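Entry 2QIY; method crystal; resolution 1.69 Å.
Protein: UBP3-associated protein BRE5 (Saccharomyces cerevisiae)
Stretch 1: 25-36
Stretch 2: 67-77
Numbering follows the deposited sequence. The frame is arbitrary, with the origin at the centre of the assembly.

Stretch 1 25-36: RMRTDPSKLAYF
Stretch 2 (67-77) GRENINKFFSR

The contact is a small, mainly apolar packing of an irregular turn-rich segment against one side of a helix, burying 430 Å² in all and joined at its centre by a water molecule. Stretch 1 leaves its helix at Asp29 (phi/psi -167/89), turns through Pro30 to Leu33 and ends in a 3-10 segment, 34-36; stretch 2 is helical from Arg68 to Arg77. The two stretches, part of one chain, run in opposite senses across the contact: CA atoms of Ser31 and Ser76 lie 4.8 Å apart, those of Pro30 and Phe75 5.6 Å, and those of Ala34 and Asn72 4.9 Å.

Phe75 (chi1 -78°, chi2 130°) points toward stretch 1 and is buried. Leu33, rotamer m,t, lays CD1 over one face of its ring, 3.7 Å from the centroid and 15° off the normal, a CH-pi contact. The extended Met26 (m,t,t) brings CE to 4.4 Å from Phe75 CE2.

Ala34, also buried, points its methyl group at the helix, where CB lies 3.5 Å from Asn72 CB and 4.2 Å from Ile71 CG2; its small side chain suits this close backbone approach. Arg68 (chi1 t) flanks it, with CG 3.8 Å from Ala34 CB.

The turn leaves polar backbone atoms facing the helix. One water donates to Pro30 O (2.8 Å) and accepts from Ala34 N (2.9 Å) and Asn72 ND2 (2.8 Å), so the amide of Asn72 (chi1 t, chi2 -110°) links the stretches through solvent; the same ND2 lies 3.0 Å from Ser31 O. Ser31 OG (chi1 p) donates a hydrogen bond to Asp29 OD1 (2.7 Å), bracing the turn. Ser76 OG (chi1 m) donates to Asn72 O (2.8 Å) within its helix, while that OG packs 3.6 Å from Ser31 CA.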

ATOM      1  N   ARG A  25       8.497 -18.636   1.615  1.00 27.64           N
ATOM      2  CA  ARG A  25       9.222 -19.120   0.431  1.00 27.69           C
ATOM      3  C   ARG A  25      10.540 -18.378   0.248  1.00 26.93           C
ATOM      4  O   ARG A  25      11.503 -18.943  -0.288  1.00 26.66           O
ATOM      5  CB  ARG A  25       8.378 -19.005  -0.853  1.00 27.80           C
ATOM      6  CG  ARG A  25       7.279 -20.030  -0.947  1.00 31.60           C
ATOM      7  CD  ARG A  25       6.700 -20.078  -2.352  1.00 37.23           C
ATOM      8  NE  ARG A  25       5.495 -19.257  -2.506  1.00 42.69           N
ATOM      9  CZ  ARG A  25       5.455 -18.083  -3.121  1.00 43.76           C
ATOM     10  NH1 ARG A  25       6.557 -17.567  -3.662  1.00 47.76           N
ATOM     11  NH2 ARG A  25       4.306 -17.423  -3.215  1.00 43.16           N
ATOM     12  N   MET A  26      10.581 -17.114   0.673  1.00 26.07           N
ATOM     13  CA  MET A  26      11.817 -16.341   0.665  1.00 26.22           C
ATOM     14  C   MET A  26      12.858 -16.949   1.573  1.00 25.39           C
ATOM     15  O   MET A  26      14.046 -16.952   1.246  1.00 25.22           O
ATOM     16  CB  MET A  26      11.565 -14.917   1.119  1.00 26.28           C
ATOM     17  CG  MET A  26      10.654 -14.218   0.174  1.00 27.36           C
ATOM     18  SD  MET A  26      10.748 -12.456   0.465  1.00 28.83           S
ATOM     19  CE  MET A  26       9.806 -11.856  -0.955  1.00 27.48           C
ATOM     20  N   ARG A  27      12.411 -17.419   2.730  1.00 24.41           N
ATOM     21  CA  ARG A  27      13.300 -18.071   3.664  1.00 24.80           C
ATOM     22  C   ARG A  27      13.819 -19.374   3.074  1.00 24.48           C
ATOM     23  O   ARG A  27      15.011 -19.676   3.163  1.00 25.01           O
ATOM     24  CB  ARG A  27      12.558 -18.379   4.954  1.00 24.84           C
ATOM     25  CG  ARG A  27      13.433 -18.871   6.112  1.00 27.56           C
ATOM     26  CD  ARG A  27      12.566 -19.145   7.341  1.00 31.27           C
ATOM     27  NE  ARG A  27      11.532 -20.131   7.018  1.00 37.08           N
ATOM     28  CZ  ARG A  27      10.320 -20.217   7.575  1.00 39.77           C
ATOM     29  NH1 ARG A  27       9.933 -19.377   8.530  1.00 38.17           N
ATOM     30  NH2 ARG A  27       9.485 -21.169   7.164  1.00 40.39           N
ATOM     31  N   THR A  28      12.919 -20.143   2.483  1.00 23.75           N
ATOM     32  CA  THR A  28      13.254 -21.518   2.118  1.00 23.67           C
ATOM     33  C   THR A  28      13.969 -21.682   0.780  1.00 22.48           C
ATOM     34  O   THR A  28      14.852 -22.552   0.669  1.00 21.63           O
ATOM     35  CB  THR A  28      12.028 -22.465   2.200  1.00 24.21           C
ATOM     36  OG1 THR A  28      11.062 -22.070   1.243  1.00 27.45           O
ATOM     37  CG2 THR A  28      11.391 -22.397   3.557  1.00 25.72           C
ATOM     38  N   ASP A  29      13.586 -20.897  -0.233  1.00 21.01           N
ATOM     39  CA  ASP A  29      14.231 -21.026  -1.555  1.00 21.45           C
ATOM     40  C   ASP A  29      13.930 -19.879  -2.510  1.00 21.00           C
ATOM     41  O   ASP A  29      12.969 -19.952  -3.279  1.00 21.28           O
ATOM     42  CB  ASP A  29      13.868 -22.357  -2.219  1.00 20.83           C
ATOM     43  CG  ASP A  29      14.718 -22.648  -3.444  1.00 22.44           C
ATOM     44  OD1 ASP A  29      15.470 -21.740  -3.900  1.00 21.54           O
ATOM     45  OD2 ASP A  29      14.636 -23.790  -3.962  1.00 22.02           O
ATOM     46  N   PRO A  30      14.749 -18.813  -2.475  1.00 21.09           N
ATOM     47  CA  PRO A  30      14.537 -17.649  -3.355  1.00 21.06           C
ATOM     48  C   PRO A  30      14.498 -17.995  -4.849  1.00 21.06           C
ATOM     49  O   PRO A  30      13.861 -17.284  -5.625  1.00 20.90           O
ATOM     50  CB  PRO A  30      15.743 -16.751  -3.036  1.00 21.76           C
ATOM     51  CG  PRO A  30      16.101 -17.100  -1.611  1.00 21.25           C
ATOM     52  CD  PRO A  30      15.893 -18.605  -1.561  1.00 21.47           C
ATOM     53  N   SER A  31      15.207 -19.053  -5.235  1.00 20.11           N
ATOM     54  CA  SER A  31      15.298 -19.450  -6.651  1.00 20.22           C
ATOM     55  C   SER A  31      14.020 -20.049  -7.214  1.00 20.46           C
ATOM     56  O   SER A  31      13.947 -20.279  -8.431  1.00 20.79           O
ATOM     57  CB  SER A  31      16.493 -20.404  -6.884  1.00 19.74           C
ATOM     58  OG  SER A  31      16.197 -21.734  -6.481  1.00 21.01           O
ATOM     59  N   LYS A  32      13.037 -20.338  -6.353  1.00 19.91           N
ATOM     60  CA  LYS A  32      11.732 -20.853  -6.819  1.00 19.79           C
ATOM     61  C   LYS A  32      10.585 -19.854  -6.628  1.00 20.62           C
ATOM     62  O   LYS A  32       9.429 -20.136  -6.987  1.00 20.46           O
ATOM     63  CB  LYS A  32      11.374 -22.158  -6.110  1.00 20.52           C
ATOM     64  CG  LYS A  32      12.235 -23.325  -6.496  1.00 19.10           C
ATOM     65  CD  LYS A  32      11.768 -24.549  -5.741  1.00 23.46           C
ATOM     66  CE  LYS A  32      12.508 -25.784  -6.177  1.00 23.64           C
ATOM     67  NZ  LYS A  32      12.303 -26.871  -5.165  1.00 26.60           N
ATOM     68  N   LEU A  33      10.893 -18.699  -6.048  1.00 20.81           N
ATOM     69  CA  LEU A  33       9.891 -17.634  -5.878  1.00 22.29           C
ATOM     70  C   LEU A  33       9.167 -17.277  -7.155  1.00 22.30           C
ATOM     71  O   LEU A  33       7.952 -17.066  -7.139  1.00 22.46           O
ATOM     72  CB  LEU A  33      10.529 -16.357  -5.318  1.00 23.16           C
ATOM     73  CG  LEU A  33      10.931 -16.474  -3.858  1.00 25.75           C
ATOM     74  CD1 LEU A  33      11.820 -15.290  -3.516  1.00 26.84           C
ATOM     75  CD2 LEU A  33       9.663 -16.452  -2.992  1.00 31.10           C
ATOM     76  N   ALA A  34       9.909 -17.207  -8.254  1.00 21.95           N
ATOM     77  CA  ALA A  34       9.375 -16.746  -9.523  1.00 23.11           C
ATOM     78  C   ALA A  34       8.266 -17.655 -10.053  1.00 23.18           C
ATOM     79  O   ALA A  34       7.442 -17.196 -10.839  1.00 24.69           O
ATOM     80  CB  ALA A  34      10.499 -16.618 -10.558  1.00 23.47           C
ATOM     81  N   TYR A  35       8.238 -18.922  -9.615  1.00 22.94           N
ATOM     82  CA  TYR A  35       7.213 -19.909 -10.017  1.00 24.30           C
ATOM     83  C   TYR A  35       5.794 -19.435  -9.678  1.00 23.61           C
ATOM     84  O   TYR A  35       4.810 -19.837 -10.313  1.00 23.17           O
ATOM     85  CB  TYR A  35       7.512 -21.276  -9.348  1.00 24.85           C
ATOM     86  CG  TYR A  35       6.461 -22.377  -9.548  1.00 26.26           C
ATOM     87  CD1 TYR A  35       5.372 -22.514  -8.667  1.00 27.99           C
ATOM     88  CD2 TYR A  35       6.564 -23.284 -10.611  1.00 24.69           C
ATOM     89  CE1 TYR A  35       4.408 -23.525  -8.854  1.00 27.69           C
ATOM     90  CE2 TYR A  35       5.613 -24.296 -10.798  1.00 27.15           C
ATOM     91  CZ  TYR A  35       4.540 -24.404  -9.920  1.00 27.28           C
ATOM     92  OH  TYR A  35       3.608 -25.396 -10.123  1.00 28.52           O
ATOM     93  N   PHE A  36       5.696 -18.583  -8.670  1.00 24.42           N
ATOM     94  CA  PHE A  36       4.381 -18.153  -8.189  1.00 24.57           C
ATOM     95  C   PHE A  36       3.872 -16.893  -8.897  1.00 24.11           C
ATOM     96  O   PHE A  36       2.772 -16.401  -8.602  1.00 23.38           O
ATOM     97  CB  PHE A  36       4.433 -18.078  -6.667  1.00 25.91           C
ATOM     98  CG  PHE A  36       4.674 -19.457  -6.044  1.00 26.94           C
ATOM     99  CD1 PHE A  36       5.975 -19.948  -5.863  1.00 28.05           C
ATOM    100  CD2 PHE A  36       3.603 -20.283  -5.730  1.00 29.61           C
ATOM    101  CE1 PHE A  36       6.201 -21.221  -5.332  1.00 27.87           C
ATOM    102  CE2 PHE A  36       3.807 -21.565  -5.185  1.00 30.45           C
ATOM    103  CZ  PHE A  36       5.106 -22.037  -4.987  1.00 28.92           C
ATOM    104  N   GLY A  67       8.453  -9.680 -15.911  1.00 21.76           N
ATOM    105  CA  GLY A  67       8.534 -10.997 -16.538  1.00 22.22           C
ATOM    106  C   GLY A  67       9.120 -12.030 -15.604  1.00 22.46           C
ATOM    107  O   GLY A  67      10.051 -11.749 -14.856  1.00 22.40           O
ATOM    108  N   ARG A  68       8.605 -13.255 -15.668  1.00 22.09           N
ATOM    109  CA  ARG A  68       9.042 -14.271 -14.716  1.00 22.78           C
ATOM    110  C   ARG A  68      10.531 -14.581 -14.770  1.00 22.18           C
ATOM    111  O   ARG A  68      11.149 -14.764 -13.735  1.00 22.27           O
ATOM    112  CB  ARG A  68       8.242 -15.553 -14.877  1.00 22.79           C
ATOM    113  CG  ARG A  68       8.325 -16.415 -13.625  1.00 26.08           C
ATOM    114  CD  ARG A  68       6.958 -17.072 -13.389  1.00 34.14           C
ATOM    115  NE  ARG A  68       6.898 -18.034 -14.419  1.00 28.12           N
ATOM    116  CZ  ARG A  68       5.852 -18.527 -15.079  1.00 29.22           C
ATOM    117  NH1 ARG A  68       4.567 -18.267 -14.839  1.00 26.18           N
ATOM    118  NH2 ARG A  68       6.163 -19.370 -16.020  1.00 26.21           N
ATOM    119  N   GLU A  69      11.110 -14.672 -15.969  1.00 22.67           N
ATOM    120  CA  GLU A  69      12.546 -15.011 -16.057  1.00 24.08           C
ATOM    121  C   GLU A  69      13.428 -13.930 -15.410  1.00 22.41           C
ATOM    122  O   GLU A  69      14.418 -14.217 -14.715  1.00 23.30           O
ATOM    123  CB  GLU A  69      12.947 -15.235 -17.514  1.00 24.05           C
ATOM    124  CG  GLU A  69      12.299 -16.486 -18.116  1.00 27.35           C
ATOM    125  CD  GLU A  69      12.548 -16.644 -19.617  1.00 29.53           C
ATOM    126  OE1 GLU A  69      11.854 -17.482 -20.259  1.00 33.68           O
ATOM    127  OE2 GLU A  69      13.444 -15.939 -20.153  1.00 36.46           O
ATOM    128  N   ASN A  70      13.066 -12.678 -15.639  1.00 21.55           N
ATOM    129  CA  ASN A  70      13.818 -11.573 -15.009  1.00 21.57           C
ATOM    130  C   ASN A  70      13.633 -11.525 -13.505  1.00 21.04           C
ATOM    131  O   ASN A  70      14.575 -11.251 -12.757  1.00 21.74           O
ATOM    132  CB  ASN A  70      13.430 -10.240 -15.646  1.00 21.74           C
ATOM    133  CG  ASN A  70      13.867 -10.167 -17.081  1.00 23.06           C
ATOM    134  OD1 ASN A  70      14.937 -10.673 -17.442  1.00 23.78           O
ATOM    135  ND2 ASN A  70      13.028  -9.577 -17.928  1.00 26.95           N
ATOM    136  N   ILE A  71      12.409 -11.809 -13.070  1.00 20.75           N
ATOM    137  CA  ILE A  71      12.075 -11.867 -11.638  1.00 21.29           C
ATOM    138  C   ILE A  71      12.894 -12.977 -10.982  1.00 21.71           C
ATOM    139  O   ILE A  71      13.497 -12.781  -9.928  1.00 21.90           O
ATOM    140  CB  ILE A  71      10.562 -12.067 -11.450  1.00 21.41           C
ATOM    141  CG1 ILE A  71       9.840 -10.762 -11.871  1.00 21.13           C
ATOM    142  CG2 ILE A  71      10.206 -12.446  -9.980  1.00 21.11           C
ATOM    143  CD1 ILE A  71       8.326 -10.898 -11.951  1.00 21.79           C
ATOM    144  N   ASN A  72      12.956 -14.124 -11.649  1.00 21.60           N
ATOM    145  CA  ASN A  72      13.788 -15.204 -11.149  1.00 21.34           C
ATOM    146  C   ASN A  72      15.261 -14.833 -11.036  1.00 21.64           C
ATOM    147  O   ASN A  72      15.915 -15.143 -10.038  1.00 21.44           O
ATOM    148  CB  ASN A  72      13.687 -16.450 -12.025  1.00 21.62           C
ATOM    149  CG  ASN A  72      14.658 -17.513 -11.558  1.00 21.58           C
ATOM    150  OD1 ASN A  72      15.683 -17.831 -12.221  1.00 27.00           O
ATOM    151  ND2 ASN A  72      14.380 -18.044 -10.387  1.00 19.13           N
ATOM    152  N   LYS A  73      15.791 -14.166 -12.056  1.00 21.24           N
ATOM    153  CA  LYS A  73      17.196 -13.767 -12.046  1.00 23.89           C
ATOM    154  C   LYS A  73      17.464 -12.790 -10.889  1.00 22.79           C
ATOM    155  O   LYS A  73      18.511 -12.866 -10.223  1.00 22.84           O
ATOM    156  CB  LYS A  73      17.569 -13.171 -13.402  1.00 24.34           C
ATOM    157  CG  LYS A  73      18.974 -12.576 -13.503  1.00 28.20           C
ATOM    158  CD  LYS A  73      19.192 -11.831 -14.858  1.00 29.21           C
ATOM    159  CE  LYS A  73      17.894 -11.698 -15.694  1.00 35.54           C
ATOM    160  NZ  LYS A  73      17.609 -10.318 -16.244  1.00 36.71           N
ATOM    161  N   PHE A  74      16.535 -11.869 -10.673  1.00 22.40           N
ATOM    162  CA  PHE A  74      16.639 -10.920  -9.557  1.00 21.86           C
ATOM    163  C   PHE A  74      16.645 -11.637  -8.191  1.00 22.21           C
ATOM    164  O   PHE A  74      17.543 -11.420  -7.372  1.00 22.02           O
ATOM    165  CB  PHE A  74      15.528  -9.854  -9.632  1.00 22.23           C
ATOM    166  CG  PHE A  74      15.433  -9.002  -8.390  1.00 22.19           C
ATOM    167  CD1 PHE A  74      16.308  -7.926  -8.205  1.00 23.15           C
ATOM    168  CD2 PHE A  74      14.518  -9.306  -7.402  1.00 23.25           C
ATOM    169  CE1 PHE A  74      16.238  -7.140  -7.046  1.00 24.95           C
ATOM    170  CE2 PHE A  74      14.426  -8.531  -6.221  1.00 24.21           C
ATOM    171  CZ  PHE A  74      15.307  -7.457  -6.046  1.00 22.53           C
ATOM    172  N   PHE A  75      15.656 -12.484  -7.926  1.00 21.49           N
ATOM    173  CA  PHE A  75      15.630 -13.183  -6.635  1.00 21.36           C
ATOM    174  C   PHE A  75      16.837 -14.108  -6.441  1.00 20.83           C
ATOM    175  O   PHE A  75      17.430 -14.168  -5.366  1.00 21.16           O
ATOM    176  CB  PHE A  75      14.334 -13.974  -6.458  1.00 21.72           C
ATOM    177  CG  PHE A  75      13.148 -13.111  -6.080  1.00 21.66           C
ATOM    178  CD1 PHE A  75      11.956 -13.220  -6.777  1.00 22.17           C
ATOM    179  CD2 PHE A  75      13.228 -12.206  -5.018  1.00 22.12           C
ATOM    180  CE1 PHE A  75      10.854 -12.441  -6.430  1.00 24.67           C
ATOM    181  CE2 PHE A  75      12.125 -11.424  -4.658  1.00 23.47           C
ATOM    182  CZ  PHE A  75      10.946 -11.547  -5.366  1.00 23.13           C
ATOM    183  N   SER A  76      17.193 -14.815  -7.504  1.00 20.94           N
ATOM    184  CA  SER A  76      18.296 -15.753  -7.460  1.00 21.61           C
ATOM    185  C   SER A  76      19.642 -15.067  -7.172  1.00 22.37           C
ATOM    186  O   SER A  76      20.441 -15.585  -6.365  1.00 23.89           O
ATOM    187  CB  SER A  76      18.334 -16.563  -8.758  1.00 21.98           C
ATOM    188  OG  SER A  76      17.189 -17.392  -8.846  1.00 21.82           O
ATOM    189  N   ARG A  77      19.895 -13.917  -7.813  1.00 22.83           N
ATOM    190  CA  ARG A  77      21.135 -13.147  -7.593  1.00 23.42           C
ATOM    191  C   ARG A  77      21.272 -12.712  -6.139  1.00 23.63           C
ATOM    192  O   ARG A  77      22.387 -12.536  -5.629  1.00 24.92           O
ATOM    193  CB  ARG A  77      21.186 -11.915  -8.493  1.00 24.34           C
TER
HETATM  194  O   HOH W   1      12.849 -17.097  -8.257  1.00 21.93           O